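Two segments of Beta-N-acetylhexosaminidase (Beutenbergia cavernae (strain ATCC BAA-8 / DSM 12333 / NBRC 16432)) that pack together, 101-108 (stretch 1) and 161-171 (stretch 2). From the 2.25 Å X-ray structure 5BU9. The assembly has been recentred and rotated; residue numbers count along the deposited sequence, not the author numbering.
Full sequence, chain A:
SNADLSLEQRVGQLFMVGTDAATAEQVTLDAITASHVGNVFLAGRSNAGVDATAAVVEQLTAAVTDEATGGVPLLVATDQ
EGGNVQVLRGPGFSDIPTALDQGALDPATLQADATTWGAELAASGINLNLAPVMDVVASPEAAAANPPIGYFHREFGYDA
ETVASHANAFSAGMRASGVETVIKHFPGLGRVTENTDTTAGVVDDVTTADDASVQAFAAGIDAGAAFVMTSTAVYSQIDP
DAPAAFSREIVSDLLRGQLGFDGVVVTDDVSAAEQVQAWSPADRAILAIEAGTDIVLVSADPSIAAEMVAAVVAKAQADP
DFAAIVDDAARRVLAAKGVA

Stretch 1 101-108: DQGALDPA
Stretch 2 161-171: ETVASHANAFS

Stretch 2 is helical throughout, whereas stretch 1 begins in a helix that runs into a type I turn from Gln 102 to Leu 105, extends through Leu 105 and Asp 106 (psi 146° and 135°), and re-enters a helix at Pro 107. Their backbones come nearest at Pro 107 and His 166 (CA to CA, 5.4 Å), and together they bury 335 Å².

His 166 organizes the contact. Its m rotamer with chi2 83° carries the ring from a sideways CB to the turn. His 166 ND1 donates to Thr 162 O one helical turn back (2.7 Å, 169°), which helps orient the ring, while His 166 NE2 also donates a weak hydrogen bond to Leu 105 O (2.7 Å, 130°), near the ring plane; with both nitrogens donating, the ring would carry both protons. Gly 103 lies over one face, its CA 4.0 Å from the centroid of the His 166 ring and 21° off the normal. Pro 107 CG covers the opposite face.

The exo-puckered Pro 107, whose phi of -53° suits the first turn of a helix, also reaches Ser 165 O (Pro 107 CB to O, 3.8 Å) and packs its CB 4.0 Å from Ala 169 CB. Ala 169 CB, pointing toward stretch 1, lies 3.4 Å from Pro 107 O. Gln 102 (m, t, chi3 44°) extends OE1 to within 3.3 Å of CD2 of Phe 170, a t rotamer.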

# COMPACT_ATOMS: atom_id res chain seq x y z
N ASP A 101 15.85 -13.81 2.50
CA ASP A 101 17.09 -13.70 3.29
C ASP A 101 16.80 -13.09 4.67
O ASP A 101 17.29 -13.58 5.67
CB ASP A 101 18.14 -12.86 2.56
CG ASP A 101 18.81 -13.62 1.43
OD1 ASP A 101 18.63 -14.84 1.32
OD2 ASP A 101 19.53 -12.98 0.65
N GLN A 102 15.99 -12.03 4.71
CA GLN A 102 15.62 -11.42 5.98
C GLN A 102 14.95 -12.46 6.90
O GLN A 102 15.15 -12.44 8.11
CB GLN A 102 14.69 -10.22 5.76
CG GLN A 102 15.34 -9.00 5.10
CD GLN A 102 14.33 -7.92 4.75
OE1 GLN A 102 13.44 -7.58 5.55
NE2 GLN A 102 14.43 -7.39 3.54
N GLY A 103 14.18 -13.36 6.32
CA GLY A 103 13.54 -14.43 7.08
C GLY A 103 14.49 -15.41 7.78
O GLY A 103 14.09 -16.13 8.68
N ALA A 104 15.75 -15.45 7.36
CA ALA A 104 16.73 -16.34 7.97
C ALA A 104 17.46 -15.69 9.16
O ALA A 104 18.22 -16.36 9.86
CB ALA A 104 17.73 -16.81 6.93
N LEU A 105 17.21 -14.41 9.39
CA LEU A 105 17.77 -13.69 10.55
C LEU A 105 16.91 -13.87 11.82
O LEU A 105 15.68 -13.99 11.75
CB LEU A 105 17.88 -12.19 10.22
CG LEU A 105 18.69 -11.74 8.99
CD1 LEU A 105 18.39 -10.30 8.67
CD2 LEU A 105 20.19 -11.93 9.22
N ASP A 106 17.57 -13.92 12.98
CA ASP A 106 16.90 -13.73 14.27
C ASP A 106 16.08 -12.46 14.15
O ASP A 106 16.58 -11.48 13.63
CB ASP A 106 17.90 -13.59 15.44
CG ASP A 106 18.61 -14.89 15.77
OD1 ASP A 106 18.13 -15.96 15.36
OD2 ASP A 106 19.65 -14.84 16.47
N PRO A 107 14.81 -12.48 14.61
CA PRO A 107 13.97 -11.28 14.52
C PRO A 107 14.63 -10.04 15.15
O PRO A 107 14.52 -8.94 14.60
CB PRO A 107 12.71 -11.69 15.28
CG PRO A 107 12.60 -13.16 14.99
CD PRO A 107 14.03 -13.66 15.05
N ALA A 108 15.33 -10.22 16.26
CA ALA A 108 16.08 -9.15 16.91
C ALA A 108 17.06 -8.48 15.93
O ALA A 108 17.15 -7.24 15.86
CB ALA A 108 16.83 -9.71 18.14
N GLU A 161 3.93 -18.44 11.40
CA GLU A 161 4.73 -18.04 12.55
C GLU A 161 6.04 -17.35 12.12
O GLU A 161 6.42 -16.32 12.66
CB GLU A 161 5.04 -19.24 13.44
CG GLU A 161 5.80 -18.88 14.71
CD GLU A 161 6.60 -20.05 15.30
OE1 GLU A 161 6.49 -21.18 14.76
OE2 GLU A 161 7.33 -19.83 16.30
N THR A 162 6.72 -17.92 11.14
CA THR A 162 7.96 -17.35 10.62
C THR A 162 7.69 -15.99 10.01
O THR A 162 8.38 -15.01 10.30
CB THR A 162 8.61 -18.27 9.55
OG1 THR A 162 8.68 -19.61 10.05
CG2 THR A 162 9.99 -17.80 9.20
N VAL A 163 6.69 -15.93 9.14
CA VAL A 163 6.32 -14.69 8.48
C VAL A 163 5.95 -13.62 9.48
O VAL A 163 6.42 -12.49 9.38
CB VAL A 163 5.17 -14.94 7.47
CG1 VAL A 163 4.54 -13.61 6.98
CG2 VAL A 163 5.72 -15.75 6.28
N ALA A 164 5.11 -13.96 10.46
CA ALA A 164 4.72 -13.02 11.51
C ALA A 164 5.92 -12.46 12.27
O ALA A 164 6.03 -11.25 12.44
CB ALA A 164 3.80 -13.68 12.47
N SER A 165 6.80 -13.33 12.76
CA SER A 165 7.89 -12.88 13.62
C SER A 165 8.89 -11.99 12.84
O SER A 165 9.46 -11.06 13.39
CB SER A 165 8.60 -14.07 14.28
OG SER A 165 9.19 -14.94 13.33
N HIS A 166 9.08 -12.26 11.56
CA HIS A 166 10.04 -11.45 10.85
C HIS A 166 9.41 -10.16 10.34
O HIS A 166 9.99 -9.09 10.52
CB HIS A 166 10.69 -12.27 9.74
CG HIS A 166 11.54 -13.37 10.29
ND1 HIS A 166 11.02 -14.58 10.68
CD2 HIS A 166 12.86 -13.41 10.61
CE1 HIS A 166 11.99 -15.34 11.18
NE2 HIS A 166 13.11 -14.65 11.14
N ALA A 167 8.21 -10.23 9.75
CA ALA A 167 7.59 -9.01 9.24
C ALA A 167 7.30 -8.06 10.39
O ALA A 167 7.45 -6.84 10.25
CB ALA A 167 6.31 -9.31 8.45
N ASN A 168 6.92 -8.61 11.55
CA ASN A 168 6.62 -7.74 12.69
C ASN A 168 7.89 -7.10 13.24
O ASN A 168 7.86 -5.99 13.77
CB ASN A 168 5.89 -8.50 13.80
CG ASN A 168 4.46 -8.80 13.46
OD1 ASN A 168 3.91 -8.22 12.51
ND2 ASN A 168 3.83 -9.69 14.23
N ALA A 169 9.00 -7.82 13.11
CA ALA A 169 10.29 -7.31 13.53
C ALA A 169 10.65 -6.16 12.60
O ALA A 169 11.04 -5.09 13.05
CB ALA A 169 11.33 -8.39 13.47
N PHE A 170 10.44 -6.38 11.30
CA PHE A 170 10.74 -5.38 10.27
C PHE A 170 9.92 -4.12 10.54
O PHE A 170 10.45 -3.02 10.57
CB PHE A 170 10.48 -5.99 8.87
CG PHE A 170 10.63 -5.04 7.69
CD1 PHE A 170 9.59 -4.19 7.31
CD2 PHE A 170 11.76 -5.09 6.88
CE1 PHE A 170 9.70 -3.37 6.20
CE2 PHE A 170 11.87 -4.28 5.77
CZ PHE A 170 10.84 -3.41 5.43
N SER A 171 8.62 -4.30 10.78
CA SER A 171 7.72 -3.19 11.07
C SER A 171 8.20 -2.43 12.30
O SER A 171 8.26 -1.19 12.29
CB SER A 171 6.27 -3.70 11.29
OG SER A 171 5.68 -4.15 10.09